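Signal recognition particle receptor subunit beta (Mus musculus, PDB 2FH5) binds GTP as the small G-protein-like subunit of the signal recognition particle receptor, which ensures correct targeting of nascent secretory proteins to the endoplasmic reticulum membrane. Local coordinates at residues L11-C16 / I59-H64; F84-A89 / L118-N123. One frame throughout, in Å; residues are numbered along the deposited sequence.

Interactions 1 and 2 are both buried pairings of parallel strands in one sheet, and each reaches the GTP at or just past the C-terminal ends of its strands. Strands 9-13 and 79-87 are neighbours in that sheet, so the two contacts touch directly: Val13 O lies 2.8 Å from Val85 N, a probable hydrogen bond, and Val13 CG2 packs on Phe84 CD2. Interaction 1 has two backbone bonds across it, then opens into glycine-lined loops at the gamma phosphate. Interaction 2, strand-paired for longer, has five backbone bonds plus one from a serine hydroxyl, and ends at the guanine base. Both are mostly apolar, with polar Asp60, Asp87 and Asn123 at the C-terminal strand ends.

Interaction 1: L11-C16 / I59-H64; sequences LFVGLC and IDLPGH. With GTP (guanosine-5'-triphosphate), chain D.
The ring of Phe12 turns its edge to Ile59: the carbonyl O of Ile59 lies in the ring plane, 3.9 Å from CD1. The imidazole of His64 meets Cys16 SG obliquely, with CD2 at 4.1 Å from the sulfur, and its ND1 is hydrogen-bonded to Ser66. Around Phe12 the two strands run parallel. Phe12 N donates to Ile59 O at 2.9 Å, close to straight at 168°, and Leu61 N donates to Phe12 O. On one face of the sheet Leu11 and Ile59 lie side by side; Leu11 CG sits beside its own backbone N (chi1 -48°), which carries CD2 to 3.8 Å from Ile59 CB. Val13 and Leu61 repeat the arrangement, methyl CG1 against CD1. Phe12 and Asp60 point to the other face, where Asp60 OD2 is hydrogen-bonded to Thr21, a magnesium ligand.

Past the strands the chains approach again through glycine. Gly63 CA comes to 3.2 Å from Gly14 O, and a CB on Gly63 would collide with that oxygen and with the backbone of Leu15 and Cys16. Gly14 O also accepts from Lys20 NZ. Cys16 SG lies 3.4 Å from His64 N.

The peptide N of Gly63 donates to GTP O3G at 2.8 Å, bent to 141°, while Cys16 CB lies 3.5 Å from GTP O1G. One loop belongs to the P-loop, and the other carries the Asp-Leu-Pro-Gly sequence, which corresponds to the DxxG motif of small G proteins. The chemistry is consistent with a loop that reads the gamma phosphate, as in small G proteins: the Gly63 amide holds a gamma-phosphate oxygen, so losing that phosphate on hydrolysis would probably release this loop from the nucleotide.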
loop_
_atom_site.group_PDB
_atom_site.type_symbol
_atom_site.label_atom_id
_atom_site.label_comp_id
_atom_site.label_asym_id
_atom_site.label_seq_id
_atom_site.Cartn_x
_atom_site.Cartn_y
_atom_site.Cartn_z
ATOM N N LEU B 11 -0.866 4.375 13.007
ATOM C CA LEU B 11 -1.007 4.791 11.625
ATOM C C LEU B 11 0.284 4.646 10.808
ATOM O O LEU B 11 1.345 5.098 11.234
ATOM C CB LEU B 11 -1.460 6.249 11.587
ATOM C CG LEU B 11 -2.627 6.573 12.518
ATOM C CD1 LEU B 11 -3.059 8.031 12.297
ATOM C CD2 LEU B 11 -3.785 5.619 12.271
ATOM N N PHE B 12 0.206 3.992 9.653
ATOM C CA PHE B 12 1.368 3.869 8.774
ATOM C C PHE B 12 1.117 4.898 7.660
ATOM O O PHE B 12 0.089 4.844 6.965
ATOM C CB PHE B 12 1.463 2.464 8.184
ATOM C CG PHE B 12 1.908 1.422 9.168
ATOM C CD1 PHE B 12 1.064 0.996 10.188
ATOM C CD2 PHE B 12 3.194 0.899 9.110
ATOM C CE1 PHE B 12 1.498 0.065 11.143
ATOM C CE2 PHE B 12 3.631 -0.031 10.061
ATOM C CZ PHE B 12 2.774 -0.446 11.079
ATOM N N VAL B 13 2.034 5.848 7.513
ATOM C CA VAL B 13 1.883 6.903 6.526
ATOM C C VAL B 13 3.201 7.053 5.804
ATOM O O VAL B 13 4.215 6.593 6.301
ATOM C CB VAL B 13 1.517 8.270 7.200
ATOM C CG1 VAL B 13 0.149 8.183 7.918
ATOM C CG2 VAL B 13 2.616 8.670 8.178
ATOM N N GLY B 14 3.193 7.703 4.640
ATOM C CA GLY B 14 4.413 7.878 3.868
ATOM C C GLY B 14 4.063 8.035 2.409
ATOM O O GLY B 14 2.911 7.776 2.005
ATOM N N LEU B 15 5.049 8.438 1.602
ATOM C CA LEU B 15 4.796 8.646 0.176
ATOM C C LEU B 15 4.382 7.340 -0.465
ATOM O O LEU B 15 4.548 6.272 0.129
ATOM C CB LEU B 15 6.045 9.182 -0.561
ATOM C CG LEU B 15 6.687 10.451 0.003
ATOM C CD1 LEU B 15 7.945 10.737 -0.775
ATOM C CD2 LEU B 15 5.720 11.617 -0.031
ATOM N N CYS B 16 3.824 7.441 -1.664
ATOM C CA CYS B 16 3.442 6.261 -2.437
ATOM C C CYS B 16 4.674 5.400 -2.608
ATOM O O CYS B 16 5.775 5.924 -2.754
ATOM C CB CYS B 16 2.963 6.666 -3.826
ATOM S SG CYS B 16 1.315 7.349 -3.817
ATOM N N ILE B 59 -3.382 0.549 11.063
ATOM C CA ILE B 59 -4.156 1.223 10.022
ATOM C C ILE B 59 -3.183 1.708 8.943
ATOM O O ILE B 59 -2.326 2.564 9.197
ATOM C CB ILE B 59 -4.908 2.435 10.561
ATOM C CG1 ILE B 59 -5.928 1.998 11.611
ATOM C CG2 ILE B 59 -5.590 3.167 9.432
ATOM C CD1 ILE B 59 -6.732 3.179 12.178
ATOM N N ASP B 60 -3.307 1.137 7.748
ATOM C CA ASP B 60 -2.457 1.456 6.603
ATOM C C ASP B 60 -3.103 2.593 5.833
ATOM O O ASP B 60 -4.177 2.411 5.308
ATOM C CB ASP B 60 -2.331 0.182 5.740
ATOM C CG ASP B 60 -1.715 0.426 4.339
ATOM O OD1 ASP B 60 -0.816 1.278 4.192
ATOM O OD2 ASP B 60 -2.132 -0.275 3.370
ATOM N N LEU B 61 -2.461 3.755 5.751
ATOM C CA LEU B 61 -3.057 4.902 5.026
ATOM C C LEU B 61 -2.443 5.162 3.651
ATOM O O LEU B 61 -1.239 5.188 3.497
ATOM C CB LEU B 61 -2.979 6.195 5.868
ATOM C CG LEU B 61 -3.663 6.202 7.257
ATOM C CD1 LEU B 61 -3.567 7.575 7.909
ATOM C CD2 LEU B 61 -5.130 5.815 7.112
ATOM N N PRO B 62 -3.285 5.361 2.626
ATOM C CA PRO B 62 -2.798 5.618 1.269
ATOM C C PRO B 62 -1.819 6.798 1.222
ATOM O O PRO B 62 -2.045 7.823 1.854
ATOM C CB PRO B 62 -4.076 5.935 0.495
ATOM C CG PRO B 62 -5.148 5.303 1.266
ATOM C CD PRO B 62 -4.743 5.534 2.697
ATOM N N GLY B 63 -0.748 6.669 0.452
ATOM C CA GLY B 63 0.198 7.756 0.363
ATOM C C GLY B 63 -0.088 8.773 -0.731
ATOM O O GLY B 63 0.556 9.832 -0.790
ATOM N N HIS B 64 -1.044 8.474 -1.603
ATOM C CA HIS B 64 -1.340 9.409 -2.668
ATOM C C HIS B 64 -1.669 10.814 -2.120
ATOM O O HIS B 64 -2.388 10.954 -1.138
ATOM C CB HIS B 64 -2.480 8.890 -3.546
ATOM C CG HIS B 64 -2.482 9.493 -4.913
ATOM N ND1 HIS B 64 -3.324 10.525 -5.272
ATOM C CD2 HIS B 64 -1.643 9.310 -5.963
ATOM C CE1 HIS B 64 -3.000 10.958 -6.478
ATOM N NE2 HIS B 64 -1.981 10.239 -6.919
HETATM P PG GTP D . 0.809 3.417 -1.573
HETATM O O1G GTP D . 0.852 3.994 -2.904
HETATM O O2G GTP D . -0.330 2.469 -1.381
HETATM O O3G GTP D . 0.810 4.524 -0.497
HETATM O O3B GTP D . 2.266 2.494 -1.518
HETATM P PB GTP D . 2.757 1.643 -0.343
HETATM O O1B GTP D . 3.631 2.453 0.557
HETATM O O2B GTP D . 1.652 0.949 0.428
HETATM O O3A GTP D . 3.687 0.621 -1.145
HETATM P PA GTP D . 3.641 -0.952 -1.196
HETATM O O1A GTP D . 3.583 -1.539 0.106
HETATM O O2A GTP D . 2.519 -1.409 -2.088
HETATM O "O5'" GTP D . 5.088 -1.179 -1.799
HETATM C "C5'" GTP D . 5.361 -0.676 -3.096
HETATM C "C4'" GTP D . 6.319 -1.627 -3.813
HETATM O "O4'" GTP D . 7.565 -1.745 -3.094
HETATM C "C3'" GTP D . 5.803 -3.065 -3.933
HETATM O "O3'" GTP D . 6.155 -3.635 -5.226
HETATM C "C2'" GTP D . 6.486 -3.768 -2.795
HETATM O "O2'" GTP D . 6.529 -5.207 -2.891
HETATM C "C1'" GTP D . 7.856 -3.092 -2.729
HETATM N N9 GTP D . 8.446 -3.046 -1.403
HETATM C C8 GTP D . 7.806 -2.649 -0.223
HETATM N N7 GTP D . 8.646 -2.723 0.806
HETATM C C5 GTP D . 9.877 -3.181 0.289
HETATM C C6 GTP D . 11.133 -3.451 0.865
HETATM O O6 GTP D . 11.498 -3.346 2.020
HETATM N N1 GTP D . 12.161 -3.916 0.001
HETATM C C2 GTP D . 11.975 -4.111 -1.355
HETATM N N2 GTP D . 13.011 -4.578 -2.106
HETATM N N3 GTP D . 10.762 -3.839 -1.906
HETATM C C4 GTP D . 9.734 -3.387 -1.085
#

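Interaction 2: F84-A89 / L118-N123; sequences FVVDSA and LLIACN. With GTP (guanosine-5'-triphosphate), chain D.
Phe84 N donates to Leu119 O at 2.7 Å and 173°, the first of four backbone bonds that zip strands 84-87 and 118-123 together; Ala121 N to Phe84 O, Val86 N to Ala121 O and Asn123 N to Val86 O follow. The apolar part lies on the face of Phe84, Val86 and Ile120. Ile120 CD1 comes to 4.0 Å from Phe84 CB and its CG2 meets Val86 CG2, while Val86 CG2 also lies at the edge of the Phe84 ring, in its plane. On the other face Val85 and Asn123 lie alongside each other, CG1 against CB at 3.9 Å.

Beyond Val86 the apolar packing gives way to polar bonds, and here the contact is tightest. Ser88 grips Asn123 O twice, with N at 2.8 Å and OG at 2.7 Å, from opposite faces of the carbonyl plane; OG stands beside its own backbone N (chi1 -54°), which lets both donors reach one oxygen. The same OG lies 3.3 Å from Cys122 CB. An alanine here would probably cost Asn123 O the hydroxyl bond, leaving Ser88 N as its partner from this segment, and open a small gap beside Cys122 CB. The loose side is at Asp87, which is partly exposed, makes little contact with the partner strand and turns to Lys124 in a salt bridge.

Asn123, of the Asn-Lys-x-Asp motif of G proteins, extends CG anti to its backbone N (chi1 -172°), putting ND2 3.2 Å from GTP N7; ND2 is also hydrogen-bonded to Ser18 O of the P-loop. With helix 91-110 between them in the chain, the two strands form a beta-alpha-beta unit, and the helix covers Phe84 through Val98, Phe101 and Leu102. Helix 133-150 packs on Cys122 and Ser88, and strands 9-13 and 184-188 flank the two strands in the sheet.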
loop_
_atom_site.group_PDB
_atom_site.type_symbol
_atom_site.label_atom_id
_atom_site.label_comp_id
_atom_site.label_asym_id
_atom_site.label_seq_id
_atom_site.Cartn_x
_atom_site.Cartn_y
_atom_site.Cartn_z
ATOM N N PHE B 84 6.046 6.527 10.159
ATOM C CA PHE B 84 6.202 7.214 8.890
ATOM C C PHE B 84 7.204 6.364 8.113
ATOM O O PHE B 84 8.382 6.276 8.484
ATOM C CB PHE B 84 6.725 8.648 9.128
ATOM C CG PHE B 84 6.743 9.515 7.895
ATOM C CD1 PHE B 84 7.746 9.369 6.926
ATOM C CD2 PHE B 84 5.749 10.466 7.691
ATOM C CE1 PHE B 84 7.753 10.167 5.765
ATOM C CE2 PHE B 84 5.739 11.281 6.526
ATOM C CZ PHE B 84 6.740 11.131 5.566
ATOM N N VAL B 85 6.728 5.723 7.046
ATOM C CA VAL B 85 7.580 4.861 6.226
ATOM C C VAL B 85 8.350 5.594 5.131
ATOM O O VAL B 85 7.811 6.437 4.426
ATOM C CB VAL B 85 6.743 3.764 5.597
ATOM C CG1 VAL B 85 7.639 2.788 4.887
ATOM C CG2 VAL B 85 5.896 3.092 6.673
ATOM N N VAL B 86 9.619 5.255 4.986
ATOM C CA VAL B 86 10.491 5.887 3.998
ATOM C C VAL B 86 11.197 4.871 3.088
ATOM O O VAL B 86 11.781 3.901 3.570
ATOM C CB VAL B 86 11.590 6.720 4.709
ATOM C CG1 VAL B 86 12.517 7.399 3.684
ATOM C CG2 VAL B 86 10.942 7.737 5.602
ATOM N N ASP B 87 11.135 5.085 1.781
ATOM C CA ASP B 87 11.822 4.212 0.852
ATOM C C ASP B 87 13.281 4.653 0.977
ATOM O O ASP B 87 13.659 5.687 0.435
ATOM C CB ASP B 87 11.334 4.459 -0.583
ATOM C CG ASP B 87 12.039 3.567 -1.613
ATOM O OD1 ASP B 87 13.262 3.372 -1.482
ATOM O OD2 ASP B 87 11.374 3.074 -2.564
ATOM N N SER B 88 14.099 3.873 1.675
ATOM C CA SER B 88 15.502 4.231 1.866
ATOM C C SER B 88 16.380 4.223 0.606
ATOM O O SER B 88 17.409 4.907 0.541
ATOM C CB SER B 88 16.083 3.324 2.939
ATOM O OG SER B 88 15.274 3.413 4.106
ATOM N N ALA B 89 15.953 3.472 -0.402
ATOM C CA ALA B 89 16.693 3.367 -1.664
ATOM C C ALA B 89 16.403 4.530 -2.599
ATOM O O ALA B 89 17.245 4.902 -3.397
ATOM C CB ALA B 89 16.349 2.039 -2.369
ATOM N N LEU B 118 6.053 8.696 17.681
ATOM C CA LEU B 118 6.332 8.675 16.245
ATOM C C LEU B 118 7.597 7.937 15.801
ATOM O O LEU B 118 8.673 8.168 16.321
ATOM C CB LEU B 118 6.377 10.117 15.738
ATOM C CG LEU B 118 7.041 10.423 14.390
ATOM C CD1 LEU B 118 6.290 9.781 13.228
ATOM C CD2 LEU B 118 7.065 11.925 14.213
ATOM N N LEU B 119 7.476 7.045 14.824
ATOM C CA LEU B 119 8.650 6.324 14.338
ATOM C C LEU B 119 8.890 6.621 12.870
ATOM O O LEU B 119 7.952 6.779 12.088
ATOM C CB LEU B 119 8.484 4.808 14.516
ATOM C CG LEU B 119 9.606 3.917 13.953
ATOM C CD1 LEU B 119 10.839 3.990 14.839
ATOM C CD2 LEU B 119 9.118 2.476 13.863
ATOM N N ILE B 120 10.156 6.709 12.501
ATOM C CA ILE B 120 10.519 6.936 11.121
ATOM C C ILE B 120 11.161 5.609 10.716
ATOM O O ILE B 120 12.301 5.340 11.094
ATOM C CB ILE B 120 11.574 8.059 10.961
ATOM C CG1 ILE B 120 11.130 9.322 11.716
ATOM C CG2 ILE B 120 11.817 8.317 9.457
ATOM C CD1 ILE B 120 9.910 9.952 11.142
ATOM N N ALA B 121 10.425 4.780 9.971
ATOM C CA ALA B 121 10.924 3.483 9.539
ATOM C C ALA B 121 11.565 3.586 8.175
ATOM O O ALA B 121 10.881 3.744 7.160
ATOM C CB ALA B 121 9.813 2.475 9.504
ATOM N N CYS B 122 12.892 3.488 8.172
ATOM C CA CYS B 122 13.676 3.571 6.970
ATOM C C CYS B 122 13.652 2.175 6.343
ATOM O O CYS B 122 14.474 1.309 6.653
ATOM C CB CYS B 122 15.074 4.051 7.345
ATOM S SG CYS B 122 15.026 5.699 8.152
ATOM N N ASN B 123 12.675 1.995 5.453
ATOM C CA ASN B 123 12.394 0.733 4.780
ATOM C C ASN B 123 13.178 0.470 3.489
ATOM O O ASN B 123 13.889 1.348 2.979
ATOM C CB ASN B 123 10.876 0.681 4.556
ATOM C CG ASN B 123 10.395 -0.646 4.046
ATOM O OD1 ASN B 123 10.781 -1.692 4.627
ATOM N ND2 ASN B 123 9.604 -0.626 3.068
HETATM P PG GTP D . 0.809 3.417 -1.573
HETATM O O1G GTP D . 0.852 3.994 -2.904
HETATM O O2G GTP D . -0.330 2.469 -1.381
HETATM O O3G GTP D . 0.810 4.524 -0.497
HETATM O O3B GTP D . 2.266 2.494 -1.518
HETATM P PB GTP D . 2.757 1.643 -0.343
HETATM O O1B GTP D . 3.631 2.453 0.557
HETATM O O2B GTP D . 1.652 0.949 0.428
HETATM O O3A GTP D . 3.687 0.621 -1.145
HETATM P PA GTP D . 3.641 -0.952 -1.196
HETATM O O1A GTP D . 3.583 -1.539 0.106
HETATM O O2A GTP D . 2.519 -1.409 -2.088
HETATM O "O5'" GTP D . 5.088 -1.179 -1.799
HETATM C "C5'" GTP D . 5.361 -0.676 -3.096
HETATM C "C4'" GTP D . 6.319 -1.627 -3.813
HETATM O "O4'" GTP D . 7.565 -1.745 -3.094
HETATM C "C3'" GTP D . 5.803 -3.065 -3.933
HETATM O "O3'" GTP D . 6.155 -3.635 -5.226
HETATM C "C2'" GTP D . 6.486 -3.768 -2.795
HETATM O "O2'" GTP D . 6.529 -5.207 -2.891
HETATM C "C1'" GTP D . 7.856 -3.092 -2.729
HETATM N N9 GTP D . 8.446 -3.046 -1.403
HETATM C C8 GTP D . 7.806 -2.649 -0.223
HETATM N N7 GTP D . 8.646 -2.723 0.806
HETATM C C5 GTP D . 9.877 -3.181 0.289
HETATM C C6 GTP D . 11.133 -3.451 0.865
HETATM O O6 GTP D . 11.498 -3.346 2.020
HETATM N N1 GTP D . 12.161 -3.916 0.001
HETATM C C2 GTP D . 11.975 -4.111 -1.355
HETATM N N2 GTP D . 13.011 -4.578 -2.106
HETATM N N3 GTP D . 10.762 -3.839 -1.906
HETATM C C4 GTP D . 9.734 -3.387 -1.085
#